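Local coordinates for TolA protein (Pseudomonas aeruginosa, PDB 1LR0) that probably acts, through this periplasmic C-terminal domain, in the Tol-Pal system that maintains outer membrane integrity and aids outer membrane invagination during cell division, at residues D32-L37 with I58-D63; Q40-P45 with V85-N90; Q98-A103 with S107-R112. One frame throughout, in Å; residues are numbered along the deposited sequence.

Contact 1. Residues D32-L37 with I58-D63; sequences DLIVNL and IEMLPD
With chi1 at -70° for I34 and -52° for I58, both isoleucines set CG1 beside the backbone N and opposite the carbonyl carbon, and both then extend CG1 to CD1 almost fully. CD1 of I58 thereby reaches out from strand 54-60 and meets the branch methyl of I34, CG2 to CD1 3.9 Å, the two side chains running past one another head to tail. The longer arm of I34 goes instead to M60, a selenomethionine in this derivative. Its chain is extended through chi2 and then turns at the selenium, chi3 -88°, which leaves the methyl CE 4.4 Å from I34 CD1. I34 is thus forked over two strand residues, one methyl for each. No hydrogen bond crosses here; the three side chains are buried, and the backbones stay well apart, 9.9 Å between the CA atoms of I34 and I58. I114 of strand 111-116 packs on I58, while I66 and F105 pack on M60, so the apolar cluster continues beyond this pair of segments. What results is a long helix laid against one face of an antiparallel three-stranded sheet, the helix-on-sheet core of the TolA/TonB C-terminal fold.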
ATOM      1  N   ASP A  32      -3.875   1.252   4.209  1.00 18.94           N
ATOM      2  CA  ASP A  32      -4.209   0.637   5.482  1.00 19.16           C
ATOM      3  C   ASP A  32      -4.572  -0.848   5.286  1.00 17.10           C
ATOM      4  O   ASP A  32      -4.094  -1.703   6.059  1.00 16.03           O
ATOM      5  CB  ASP A  32      -5.366   1.293   6.180  1.00 16.83           C
ATOM      6  CG  ASP A  32      -5.034   2.604   6.812  1.00 23.51           C
ATOM      7  OD1 ASP A  32      -3.832   2.880   7.028  1.00 22.27           O
ATOM      8  OD2 ASP A  32      -6.015   3.391   7.155  1.00 25.58           O
ATOM      9  N   LEU A  33      -5.408  -1.119   4.287  1.00 17.30           N
ATOM     10  CA  LEU A  33      -5.770  -2.488   3.964  1.00 17.18           C
ATOM     11  C   LEU A  33      -4.503  -3.296   3.650  1.00 15.40           C
ATOM     12  O   LEU A  33      -4.303  -4.356   4.185  1.00 16.64           O
ATOM     13  CB  LEU A  33      -6.848  -2.537   2.886  1.00 18.30           C
ATOM     14  CG  LEU A  33      -7.280  -3.919   2.364  1.00 17.15           C
ATOM     15  CD1 LEU A  33      -8.042  -4.545   3.445  1.00 19.63           C
ATOM     16  CD2 LEU A  33      -8.104  -3.784   1.137  1.00 22.94           C
ATOM     17  N   ILE A  34      -3.608  -2.778   2.835  1.00 14.78           N
ATOM     18  CA  ILE A  34      -2.421  -3.543   2.508  1.00 15.94           C
ATOM     19  C   ILE A  34      -1.654  -3.857   3.779  1.00 16.05           C
ATOM     20  O   ILE A  34      -1.275  -4.997   4.076  1.00 13.82           O
ATOM     21  CB  ILE A  34      -1.563  -2.753   1.559  1.00 15.16           C
ATOM     22  CG1 ILE A  34      -2.219  -2.660   0.182  1.00 19.51           C
ATOM     23  CG2 ILE A  34      -0.183  -3.347   1.443  1.00 18.25           C
ATOM     24  CD1 ILE A  34      -1.473  -1.704  -0.741  1.00 16.86           C
ATOM     25  N   VAL A  35      -1.503  -2.830   4.586  1.00 14.60           N
ATOM     26  CA  VAL A  35      -0.728  -2.987   5.792  1.00 15.16           C
ATOM     27  C   VAL A  35      -1.399  -4.019   6.706  1.00 11.29           C
ATOM     28  O   VAL A  35      -0.726  -4.932   7.219  1.00 12.45           O
ATOM     29  CB  VAL A  35      -0.478  -1.588   6.506  1.00 14.34           C
ATOM     30  CG1 VAL A  35       0.024  -1.858   7.881  1.00 17.49           C
ATOM     31  CG2 VAL A  35       0.635  -0.803   5.729  1.00 18.43           C
ATOM     32  N   ASN A  36      -2.712  -3.944   6.869  1.00 12.72           N
ATOM     33  CA  ASN A  36      -3.361  -4.898   7.755  1.00 14.44           C
ATOM     34  C   ASN A  36      -3.246  -6.329   7.223  1.00 13.06           C
ATOM     35  O   ASN A  36      -3.001  -7.268   7.970  1.00 13.84           O
ATOM     36  CB  ASN A  36      -4.808  -4.537   7.995  1.00 15.00           C
ATOM     37  CG  ASN A  36      -4.973  -3.348   9.074  1.00 24.29           C
ATOM     38  OD1 ASN A  36      -5.616  -3.546  10.068  1.00 36.31           O
ATOM     39  ND2 ASN A  36      -4.303  -2.227   8.883  1.00 15.89           N
ATOM     40  N   LEU A  37      -3.408  -6.477   5.913  1.00 14.17           N
ATOM     41  CA  LEU A  37      -3.390  -7.854   5.325  1.00 13.20           C
ATOM     42  C   LEU A  37      -2.016  -8.478   5.413  1.00 13.17           C
ATOM     43  O   LEU A  37      -1.867  -9.673   5.758  1.00 12.07           O
ATOM     44  CB  LEU A  37      -3.901  -7.822   3.877  1.00 14.30           C
ATOM     45  CG  LEU A  37      -5.370  -7.398   3.722  1.00 14.20           C
ATOM     46  CD1 LEU A  37      -5.707  -7.329   2.175  1.00 15.08           C
ATOM     47  CD2 LEU A  37      -6.190  -8.397   4.399  1.00 16.66           C
ATOM     48  N   ILE A  58       5.538  -3.696  -4.269  1.00 17.74           N
ATOM     49  CA  ILE A  58       4.440  -4.556  -4.495  1.00 18.90           C
ATOM     50  C   ILE A  58       3.900  -4.371  -5.924  1.00 19.83           C
ATOM     51  O   ILE A  58       3.520  -3.254  -6.323  1.00 20.04           O
ATOM     52  CB  ILE A  58       3.356  -4.285  -3.537  1.00 17.97           C
ATOM     53  CG1 ILE A  58       3.818  -4.278  -2.071  1.00 18.06           C
ATOM     54  CG2 ILE A  58       2.314  -5.329  -3.688  1.00 20.44           C
ATOM     55  CD1 ILE A  58       2.669  -4.106  -1.108  1.00 14.59           C
ATOM     56  N   GLU A  59       3.804  -5.487  -6.628  1.00 17.59           N
ATOM     57  CA  GLU A  59       3.260  -5.524  -8.019  1.00 20.85           C
ATOM     58  C   GLU A  59       1.943  -6.275  -8.041  1.00 18.78           C
ATOM     59  O   GLU A  59       1.890  -7.405  -7.553  1.00 18.29           O
ATOM     60  CB  GLU A  59       4.281  -6.221  -8.957  1.00 23.27           C
ATOM     61  CG  GLU A  59       5.574  -5.438  -9.025  1.00 33.53           C
ATOM     62  CD  GLU A  59       6.634  -5.973  -9.971  1.00 43.15           C
ATOM     63  OE1 GLU A  59       6.307  -6.494 -11.093  1.00 45.47           O
ATOM     64  OE2 GLU A  59       7.823  -5.852  -9.556  1.00 41.92           O
HETATM   65  N   MSE A  60       0.914  -5.644  -8.606  1.00 18.17           N
HETATM   66  CA  MSE A  60      -0.428  -6.156  -8.700  1.00 20.14           C
HETATM   67  C   MSE A  60      -1.037  -6.056 -10.103  1.00 22.90           C
HETATM   68  O   MSE A  60      -0.662  -5.206 -10.901  1.00 20.59           O
HETATM   69  CB  MSE A  60      -1.393  -5.454  -7.734  1.00 20.64           C
HETATM   70  CG  MSE A  60      -1.146  -5.872  -6.276  1.00 22.71           C
HETATM   71 SE   MSE A  60      -2.319  -5.025  -5.038  1.00 36.27          SE
HETATM   72  CE  MSE A  60      -1.087  -3.413  -4.822  1.00 35.10           C
ATOM     73  N   LEU A  61      -2.031  -6.908 -10.338  1.00 25.45           N
ATOM     74  CA  LEU A  61      -2.903  -6.781 -11.515  1.00 24.23           C
ATOM     75  C   LEU A  61      -4.108  -6.063 -11.108  1.00 23.65           C
ATOM     76  O   LEU A  61      -4.482  -6.075  -9.942  1.00 21.84           O
ATOM     77  CB  LEU A  61      -3.345  -8.176 -11.990  1.00 25.31           C
ATOM     78  CG  LEU A  61      -2.200  -9.053 -12.431  1.00 26.01           C
ATOM     79  CD1 LEU A  61      -2.612 -10.531 -12.846  1.00 30.03           C
ATOM     80  CD2 LEU A  61      -1.412  -8.346 -13.536  1.00 32.66           C
ATOM     81  N   PRO A  62      -4.837  -5.495 -12.063  1.00 24.22           N
ATOM     82  CA  PRO A  62      -6.059  -4.784 -11.734  1.00 23.16           C
ATOM     83  C   PRO A  62      -7.071  -5.624 -10.982  1.00 22.68           C
ATOM     84  O   PRO A  62      -7.902  -5.043 -10.279  1.00 22.76           O
ATOM     85  CB  PRO A  62      -6.625  -4.444 -13.104  1.00 24.18           C
ATOM     86  CG  PRO A  62      -5.476  -4.451 -13.954  1.00 26.65           C
ATOM     87  CD  PRO A  62      -4.524  -5.466 -13.495  1.00 24.03           C
ATOM     88  N   ASP A  63      -7.081  -6.940 -11.121  1.00 21.21           N
ATOM     89  CA  ASP A  63      -8.053  -7.708 -10.347  1.00 23.35           C
ATOM     90  C   ASP A  63      -7.620  -7.894  -8.855  1.00 22.80           C
ATOM     91  O   ASP A  63      -8.396  -8.512  -8.052  1.00 21.27           O
ATOM     92  CB  ASP A  63      -8.401  -9.069 -10.967  1.00 24.31           C
ATOM     93  CG  ASP A  63      -7.257 -10.007 -10.977  1.00 28.33           C
ATOM     94  OD1 ASP A  63      -6.173  -9.707 -10.357  1.00 24.07           O
ATOM     95  OD2 ASP A  63      -7.344 -11.109 -11.598  1.00 31.50           O
TER

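Contact 2. Residues Q40-P45 with V85-N90; sequences QQWRRP and VAAVRN
One water joins the two segments: it donates to the backbone O of Q41 at 2.9 Å and accepts from N90 ND2 at 2.8 Å. No direct hydrogen bond links the segments, so this bridge is their polar tie, and it engages a carbonyl at the very end of helix 4-41. Beside it the side chain of Q41 folds over the last turn of the other helix. Its bend at chi2, -73°, lays the amide along the N90 backbone, with OE1 3.5 Å from N90 CB; the Q41 and N90 amide planes stand 53° apart. In the TonB-like C-terminal domain this is where the long helix ends and runs against helix 78-91, and A87 marks the close approach. Its CA lies just 4.8 Å from that of W42, and its methyl CB sits 3.7 Å from W42 CA, a spacing that the small side chain permits. W42 has CG opposite its backbone N, chi1 -175°, and the indole turns its edge to the A87 methyl, while NE1 is hydrogen-bonded to S83 and F80, P118 and L121 touch the buried side chain. One indole face carries R44 CB, 3.3 Å above its plane.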
ATOM      1  N   GLN A  40      -1.317  -9.551   8.970  1.00 14.66           N
ATOM      2  CA  GLN A  40      -1.924 -10.804   9.309  1.00 14.94           C
ATOM      3  C   GLN A  40      -1.157 -11.964   8.812  1.00 13.98           C
ATOM      4  O   GLN A  40      -1.080 -13.006   9.483  1.00 14.63           O
ATOM      5  CB  GLN A  40      -3.262 -10.905   8.599  1.00 16.40           C
ATOM      6  CG  GLN A  40      -4.373 -10.330   9.353  1.00 22.82           C
ATOM      7  CD  GLN A  40      -5.524  -9.952   8.425  1.00 33.80           C
ATOM      8  OE1 GLN A  40      -6.154  -8.934   8.688  1.00 40.42           O
ATOM      9  NE2 GLN A  40      -5.805 -10.771   7.382  1.00 31.50           N
ATOM     10  N   GLN A  41      -0.535 -11.796   7.678  1.00 12.06           N
ATOM     11  CA  GLN A  41       0.305 -12.859   7.211  1.00 11.76           C
ATOM     12  C   GLN A  41       1.732 -13.001   7.810  1.00 14.16           C
ATOM     13  O   GLN A  41       2.406 -14.037   7.713  1.00 14.46           O
ATOM     14  CB  GLN A  41       0.560 -12.765   5.752  1.00 12.00           C
ATOM     15  CG  GLN A  41      -0.746 -12.904   4.936  1.00 15.89           C
ATOM     16  CD  GLN A  41      -1.307 -14.383   4.925  1.00 18.65           C
ATOM     17  OE1 GLN A  41      -0.567 -15.338   5.088  1.00 16.04           O
ATOM     18  NE2 GLN A  41      -2.568 -14.522   4.747  1.00 21.30           N
ATOM     19  N   TRP A  42       2.189 -11.933   8.407  1.00 11.77           N
ATOM     20  CA  TRP A  42       3.585 -11.855   8.808  1.00 11.74           C
ATOM     21  C   TRP A  42       3.965 -12.874   9.868  1.00 14.31           C
ATOM     22  O   TRP A  42       3.301 -13.040  10.895  1.00 12.55           O
ATOM     23  CB  TRP A  42       3.834 -10.423   9.344  1.00 12.35           C
ATOM     24  CG  TRP A  42       5.237 -10.086   9.709  1.00 10.48           C
ATOM     25  CD1 TRP A  42       6.336 -10.097   8.873  1.00 13.62           C
ATOM     26  CD2 TRP A  42       5.695  -9.543  10.964  1.00  9.71           C
ATOM     27  NE1 TRP A  42       7.441  -9.680   9.568  1.00 10.52           N
ATOM     28  CE2 TRP A  42       7.078  -9.324  10.838  1.00 11.03           C
ATOM     29  CE3 TRP A  42       5.076  -9.256  12.188  1.00 11.89           C
ATOM     30  CZ2 TRP A  42       7.845  -8.728  11.848  1.00  9.43           C
ATOM     31  CZ3 TRP A  42       5.840  -8.709  13.215  1.00  9.82           C
ATOM     32  CH2 TRP A  42       7.204  -8.469  13.035  1.00  8.53           C
ATOM     33  N   ARG A  43       5.104 -13.473   9.639  1.00 13.42           N
ATOM     34  CA  ARG A  43       5.701 -14.436  10.588  1.00 16.91           C
ATOM     35  C   ARG A  43       6.999 -13.793  11.035  1.00 16.42           C
ATOM     36  O   ARG A  43       7.979 -13.650  10.255  1.00 14.34           O
ATOM     37  CB  ARG A  43       5.988 -15.763   9.847  1.00 17.97           C
ATOM     38  CG  ARG A  43       4.684 -16.280   9.265  1.00 28.45           C
ATOM     39  CD  ARG A  43       4.677 -17.733   8.808  1.00 47.13           C
ATOM     40  NE  ARG A  43       3.809 -18.525   9.692  1.00 64.09           N
ATOM     41  CZ  ARG A  43       2.471 -18.354   9.822  1.00 73.58           C
ATOM     42  NH1 ARG A  43       1.824 -17.429   9.100  1.00 75.39           N
ATOM     43  NH2 ARG A  43       1.784 -19.120  10.682  1.00 76.51           N
ATOM     44  N   ARG A  44       6.986 -13.262  12.252  1.00 15.12           N
ATOM     45  CA  ARG A  44       8.114 -12.437  12.655  1.00 13.68           C
ATOM     46  C   ARG A  44       9.382 -13.220  12.862  1.00 13.55           C
ATOM     47  O   ARG A  44       9.361 -14.247  13.480  1.00 13.28           O
ATOM     48  CB  ARG A  44       7.768 -11.647  13.877  1.00 12.71           C
ATOM     49  CG  ARG A  44       7.455 -12.480  15.143  1.00 14.66           C
ATOM     50  CD  ARG A  44       6.654 -11.705  16.140  1.00 15.40           C
ATOM     51  NE  ARG A  44       5.306 -11.495  15.628  1.00 14.10           N
ATOM     52  CZ  ARG A  44       4.400 -10.738  16.168  1.00 15.40           C
ATOM     53  NH1 ARG A  44       4.633 -10.070  17.299  1.00 10.49           N
ATOM     54  NH2 ARG A  44       3.226 -10.658  15.588  1.00 14.86           N
ATOM     55  N   PRO A  45      10.522 -12.737  12.378  1.00 12.04           N
ATOM     56  CA  PRO A  45      11.789 -13.414  12.664  1.00 12.50           C
ATOM     57  C   PRO A  45      12.401 -12.916  13.955  1.00 14.53           C
ATOM     58  O   PRO A  45      12.109 -11.776  14.412  1.00 13.82           O
ATOM     59  CB  PRO A  45      12.629 -12.994  11.469  1.00 12.27           C
ATOM     60  CG  PRO A  45      12.207 -11.604  11.253  1.00 11.11           C
ATOM     61  CD  PRO A  45      10.741 -11.578  11.495  1.00 11.48           C
ATOM     62  N   VAL A  85       8.603  -9.388   2.574  1.00 12.07           N
ATOM     63  CA  VAL A  85       8.360  -9.827   1.212  1.00 13.79           C
ATOM     64  C   VAL A  85       7.480 -11.093   1.224  1.00 13.25           C
ATOM     65  O   VAL A  85       6.495 -11.154   0.513  1.00 12.97           O
ATOM     66  CB  VAL A  85       9.709 -10.072   0.505  1.00 13.29           C
ATOM     67  CG1 VAL A  85       9.580 -10.884  -0.802  1.00 18.89           C
ATOM     68  CG2 VAL A  85      10.389  -8.783   0.261  1.00 17.42           C
ATOM     69  N   ALA A  86       7.777 -12.045   2.097  1.00 13.81           N
ATOM     70  CA  ALA A  86       6.976 -13.288   2.141  1.00 14.17           C
ATOM     71  C   ALA A  86       5.572 -13.012   2.570  1.00 14.11           C
ATOM     72  O   ALA A  86       4.596 -13.582   2.062  1.00 12.90           O
ATOM     73  CB  ALA A  86       7.649 -14.358   3.055  1.00 15.77           C
ATOM     74  N   ALA A  87       5.418 -12.086   3.517  1.00 13.10           N
ATOM     75  CA  ALA A  87       4.110 -11.748   4.006  1.00 13.19           C
ATOM     76  C   ALA A  87       3.277 -11.099   2.883  1.00 11.58           C
ATOM     77  O   ALA A  87       2.067 -11.408   2.753  1.00 12.13           O
ATOM     78  CB  ALA A  87       4.148 -10.782   5.282  1.00 14.56           C
ATOM     79  N   VAL A  88       3.896 -10.212   2.105  1.00 10.75           N
ATOM     80  CA  VAL A  88       3.182  -9.608   1.029  1.00 11.24           C
ATOM     81  C   VAL A  88       2.658 -10.726   0.084  1.00 12.79           C
ATOM     82  O   VAL A  88       1.531 -10.673  -0.347  1.00 13.48           O
ATOM     83  CB  VAL A  88       4.013  -8.590   0.202  1.00 10.85           C
ATOM     84  CG1 VAL A  88       3.267  -8.085  -1.065  1.00 14.75           C
ATOM     85  CG2 VAL A  88       4.281  -7.322   1.159  1.00  9.70           C
ATOM     86  N   ARG A  89       3.601 -11.520  -0.400  1.00 13.28           N
ATOM     87  CA  ARG A  89       3.208 -12.618  -1.379  1.00 13.60           C
ATOM     88  C   ARG A  89       2.085 -13.508  -0.794  1.00 16.88           C
ATOM     89  O   ARG A  89       1.129 -13.945  -1.476  1.00 16.24           O
ATOM     90  CB  ARG A  89       4.410 -13.433  -1.810  1.00 13.24           C
ATOM     91  CG  ARG A  89       5.548 -12.699  -2.391  1.00 17.01           C
ATOM     92  CD  ARG A  89       5.110 -11.970  -3.608  1.00 23.83           C
ATOM     93  NE  ARG A  89       4.587 -12.895  -4.639  1.00 26.05           N
ATOM     94  CZ  ARG A  89       5.310 -13.441  -5.594  1.00 29.81           C
ATOM     95  NH1 ARG A  89       6.607 -13.172  -5.773  1.00 32.49           N
ATOM     96  NH2 ARG A  89       4.681 -14.243  -6.404  1.00 36.96           N
ATOM     97  N   ASN A  90       2.135 -13.784   0.498  1.00 16.04           N
ATOM     98  CA  ASN A  90       1.185 -14.593   1.105  1.00 14.61           C
ATOM     99  C   ASN A  90      -0.222 -13.990   1.190  1.00 14.67           C
ATOM    100  O   ASN A  90      -1.204 -14.706   1.420  1.00 14.03           O
ATOM    101  CB  ASN A  90       1.731 -14.998   2.448  1.00 16.73           C
ATOM    102  CG  ASN A  90       2.737 -16.095   2.366  1.00 25.05           C
ATOM    103  OD1 ASN A  90       2.700 -16.910   1.463  1.00 25.54           O
ATOM    104  ND2 ASN A  90       3.637 -16.135   3.341  1.00 19.14           N
TER
HETATM  105  O   HOH W   1       4.399 -14.813   5.744  1.00 19.52           O

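Contact 3. Residues Q98-A103 with S107-R112; sequences QQLPRA and SLYRQR
Apolar contact is made by L100 and Y109. CD1 of L100 comes to 3.7 Å from CD1 of the tyrosine ring, meeting it obliquely, with the leucine chain set roughly perpendicular to the tyrosine's. L30 of helix 4-41 touches both, which ties this pair to the long helix, and the tyrosine OH is hydrogen-bonded to D31 on the same helix. The backbone supplies the hydrogen bond between the segments, from S107 N to A103 O at 3.1 Å; its angle of 134° makes it weak. It is an i to i+4 bond inside helix 102-108, and S107 CB also lies against the acceptor, 3.3 Å from A103 O. Charge enters through R102 and R110. The R102 chain, bent at chi2 and chi3, brings NE to 4.0 Å from R110 NH2, near the edge of the R110 guanidinium, and the two guanidinium planes are 55° apart. P62 touches both side chains. NH2 of R110 is also in a salt bridge with D106, in the helix between the segments. Two like charges at this distance would probably repel each other, and the carboxylate of D106, paired with R110, probably offsets part of that cost at this largely exposed surface.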
ATOM      1  N   GLN A  98     -10.306  -3.571  -7.060  1.00 27.88           N
ATOM      2  CA  GLN A  98     -11.145  -3.475  -8.262  1.00 29.25           C
ATOM      3  C   GLN A  98     -12.067  -2.285  -8.166  1.00 33.60           C
ATOM      4  O   GLN A  98     -12.773  -1.984  -9.099  1.00 36.40           O
ATOM      5  CB  GLN A  98     -11.969  -4.727  -8.458  1.00 28.13           C
ATOM      6  CG  GLN A  98     -11.177  -5.985  -8.877  1.00 28.01           C
ATOM      7  CD  GLN A  98     -12.001  -7.238  -8.801  1.00 32.69           C
ATOM      8  OE1 GLN A  98     -13.216  -7.198  -8.993  1.00 38.02           O
ATOM      9  NE2 GLN A  98     -11.352  -8.365  -8.524  1.00 31.12           N
ATOM     10  N   GLN A  99     -12.074  -1.602  -7.041  1.00 35.13           N
ATOM     11  CA  GLN A  99     -12.907  -0.430  -6.825  1.00 36.48           C
ATOM     12  C   GLN A  99     -12.346   0.827  -7.435  1.00 34.58           C
ATOM     13  O   GLN A  99     -13.034   1.846  -7.532  1.00 33.87           O
ATOM     14  CB  GLN A  99     -12.989  -0.210  -5.351  1.00 38.76           C
ATOM     15  CG  GLN A  99     -13.674  -1.443  -4.665  1.00 48.46           C
ATOM     16  CD  GLN A  99     -13.796  -1.324  -3.124  1.00 61.34           C
ATOM     17  OE1 GLN A  99     -14.398  -2.213  -2.457  1.00 70.25           O
ATOM     18  NE2 GLN A  99     -13.217  -0.244  -2.561  1.00 62.96           N
ATOM     19  N   LEU A 100     -11.105   0.759  -7.865  1.00 32.29           N
ATOM     20  CA  LEU A 100     -10.477   1.880  -8.493  1.00 32.13           C
ATOM     21  C   LEU A 100     -10.796   1.915 -10.004  1.00 34.92           C
ATOM     22  O   LEU A 100     -10.776   0.894 -10.649  1.00 34.22           O
ATOM     23  CB  LEU A 100      -8.975   1.748  -8.379  1.00 30.56           C
ATOM     24  CG  LEU A 100      -8.425   1.770  -6.953  1.00 29.17           C
ATOM     25  CD1 LEU A 100      -7.002   1.559  -7.024  1.00 29.21           C
ATOM     26  CD2 LEU A 100      -8.710   3.125  -6.365  1.00 32.21           C
ATOM     27  N   PRO A 101     -10.970   3.103 -10.561  1.00 36.63           N
ATOM     28  CA  PRO A 101     -10.949   3.274 -12.008  1.00 36.62           C
ATOM     29  C   PRO A 101      -9.612   2.836 -12.435  1.00 36.51           C
ATOM     30  O   PRO A 101      -8.629   3.015 -11.726  1.00 34.95           O
ATOM     31  CB  PRO A 101     -10.992   4.801 -12.188  1.00 38.24           C
ATOM     32  CG  PRO A 101     -11.592   5.304 -11.009  1.00 37.74           C
ATOM     33  CD  PRO A 101     -11.172   4.380  -9.855  1.00 37.26           C
ATOM     34  N   ARG A 102      -9.558   2.308 -13.629  1.00 35.24           N
ATOM     35  CA  ARG A 102      -8.387   1.723 -14.115  1.00 35.27           C
ATOM     36  C   ARG A 102      -7.237   2.660 -14.214  1.00 36.48           C
ATOM     37  O   ARG A 102      -6.087   2.225 -14.020  1.00 36.06           O
ATOM     38  CB  ARG A 102      -8.656   1.068 -15.453  1.00 36.94           C
ATOM     39  CG  ARG A 102      -7.407   0.391 -15.979  1.00 40.41           C
ATOM     40  CD  ARG A 102      -7.073  -0.849 -15.113  1.00 45.30           C
ATOM     41  NE  ARG A 102      -6.895  -1.993 -15.982  1.00 50.47           N
ATOM     42  CZ  ARG A 102      -7.779  -2.961 -16.159  1.00 47.81           C
ATOM     43  NH1 ARG A 102      -8.933  -2.995 -15.494  1.00 48.95           N
ATOM     44  NH2 ARG A 102      -7.479  -3.894 -17.016  1.00 53.31           N
ATOM     45  N   ALA A 103      -7.472   3.943 -14.523  1.00 35.83           N
ATOM     46  CA  ALA A 103      -6.315   4.794 -14.685  1.00 36.48           C
ATOM     47  C   ALA A 103      -5.707   5.047 -13.327  1.00 33.15           C
ATOM     48  O   ALA A 103      -4.541   5.277 -13.223  1.00 33.27           O
ATOM     49  CB  ALA A 103      -6.687   6.111 -15.297  1.00 37.34           C
ATOM     50  N   SER A 107      -1.887   4.034 -12.189  1.00 29.94           N
ATOM     51  CA  SER A 107      -0.987   5.090 -11.838  1.00 32.50           C
ATOM     52  C   SER A 107      -0.375   4.801 -10.448  1.00 31.52           C
ATOM     53  O   SER A 107       0.776   5.067 -10.237  1.00 30.53           O
ATOM     54  CB  SER A 107      -1.758   6.383 -11.753  1.00 33.61           C
ATOM     55  OG  SER A 107      -1.020   7.321 -10.972  1.00 41.33           O
ATOM     56  N   LEU A 108      -1.200   4.274  -9.557  1.00 29.03           N
ATOM     57  CA  LEU A 108      -0.844   4.176  -8.179  1.00 28.37           C
ATOM     58  C   LEU A 108      -0.603   2.811  -7.572  1.00 26.42           C
ATOM     59  O   LEU A 108       0.134   2.726  -6.560  1.00 20.92           O
ATOM     60  CB  LEU A 108      -1.947   4.800  -7.393  1.00 29.60           C
ATOM     61  CG  LEU A 108      -1.841   6.336  -7.454  1.00 34.96           C
ATOM     62  CD1 LEU A 108      -3.040   6.950  -6.803  1.00 36.92           C
ATOM     63  CD2 LEU A 108      -0.568   6.857  -6.769  1.00 37.77           C
ATOM     64  N   TYR A 109      -1.233   1.780  -8.122  1.00 22.11           N
ATOM     65  CA  TYR A 109      -1.280   0.477  -7.434  1.00 22.68           C
ATOM     66  C   TYR A 109      -0.789  -0.657  -8.203  1.00 23.55           C
ATOM     67  O   TYR A 109      -0.517  -1.719  -7.633  1.00 21.93           O
ATOM     68  CB  TYR A 109      -2.649   0.150  -6.872  1.00 23.15           C
ATOM     69  CG  TYR A 109      -2.933   0.953  -5.609  1.00 27.04           C
ATOM     70  CD1 TYR A 109      -3.591   2.196  -5.653  1.00 27.41           C
ATOM     71  CD2 TYR A 109      -2.457   0.537  -4.382  1.00 26.92           C
ATOM     72  CE1 TYR A 109      -3.868   2.902  -4.503  1.00 21.97           C
ATOM     73  CE2 TYR A 109      -2.676   1.321  -3.211  1.00 27.54           C
ATOM     74  CZ  TYR A 109      -3.367   2.497  -3.292  1.00 27.75           C
ATOM     75  OH  TYR A 109      -3.633   3.294  -2.154  1.00 27.95           O
ATOM     76  N   ARG A 110      -0.594  -0.476  -9.508  1.00 23.37           N
ATOM     77  CA  ARG A 110       0.082  -1.496 -10.251  1.00 24.41           C
ATOM     78  C   ARG A 110       1.487  -1.794  -9.771  1.00 23.59           C
ATOM     79  O   ARG A 110       1.963  -2.979  -9.766  1.00 22.85           O
ATOM     80  CB  ARG A 110       0.056  -1.164 -11.768  1.00 25.92           C
ATOM     81  CG  ARG A 110       0.466  -2.330 -12.620  1.00 28.99           C
ATOM     82  CD  ARG A 110       0.343  -2.074 -14.147  1.00 33.06           C
ATOM     83  NE  ARG A 110      -1.034  -1.945 -14.655  1.00 36.45           N
ATOM     84  CZ  ARG A 110      -1.782  -2.971 -15.164  1.00 32.40           C
ATOM     85  NH1 ARG A 110      -1.333  -4.207 -15.175  1.00 35.29           N
ATOM     86  NH2 ARG A 110      -2.993  -2.754 -15.648  1.00 35.92           N
ATOM     87  N   GLN A 111       2.212  -0.762  -9.356  1.00 23.27           N
ATOM     88  CA  GLN A 111       3.497  -0.960  -8.759  1.00 23.11           C
ATOM     89  C   GLN A 111       3.408   0.016  -7.598  1.00 24.65           C
ATOM     90  O   GLN A 111       3.135   1.181  -7.819  1.00 24.33           O
ATOM     91  CB  GLN A 111       4.637  -0.559  -9.675  1.00 26.19           C
ATOM     92  CG  GLN A 111       5.126  -1.628 -10.673  1.00 34.39           C
ATOM     93  CD  GLN A 111       6.593  -1.384 -11.037  1.00 43.33           C
ATOM     94  OE1 GLN A 111       7.311  -2.316 -11.307  1.00 49.67           O
ATOM     95  NE2 GLN A 111       7.034  -0.115 -10.998  1.00 50.99           N
ATOM     96  N   ARG A 112       3.480  -0.448  -6.364  1.00 20.53           N
ATOM     97  CA  ARG A 112       3.323   0.482  -5.228  1.00 21.06           C
ATOM     98  C   ARG A 112       4.391   0.179  -4.165  1.00 20.65           C
ATOM     99  O   ARG A 112       4.556  -1.009  -3.822  1.00 17.12           O
ATOM    100  CB  ARG A 112       1.968   0.420  -4.536  1.00 21.85           C
ATOM    101  CG  ARG A 112       1.696   1.730  -3.695  1.00 24.60           C
ATOM    102  CD  ARG A 112       0.303   2.079  -3.358  1.00 26.34           C
ATOM    103  NE  ARG A 112       0.140   3.182  -2.401  1.00 25.40           N
ATOM    104  CZ  ARG A 112       0.151   4.473  -2.706  1.00 32.57           C
ATOM    105  NH1 ARG A 112       0.262   4.860  -3.963  1.00 33.27           N
ATOM    106  NH2 ARG A 112      -0.018   5.372  -1.735  1.00 28.17           N
TER

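Contacts 1 and 2 share helix 4-41, their centres 13 Å apart, and their segments alternate along the chain; packing of I58 CG2 on V88 CG1 joins them directly. Contact 3 follows both in sequence. Its centre is 10 Å from that of contact 1, and the two meet across neighbouring strands 54-60 and 111-116, where I58 and R112 pair through their backbones. Contacts 2 and 3 do not touch: their centres are 23 Å apart, with the middle of the chain between them. Contact 1 therefore sits between the others, nearest the middle, so that long helix, sheet and helices 78-91 and 102-108 hold together as one periplasmic domain.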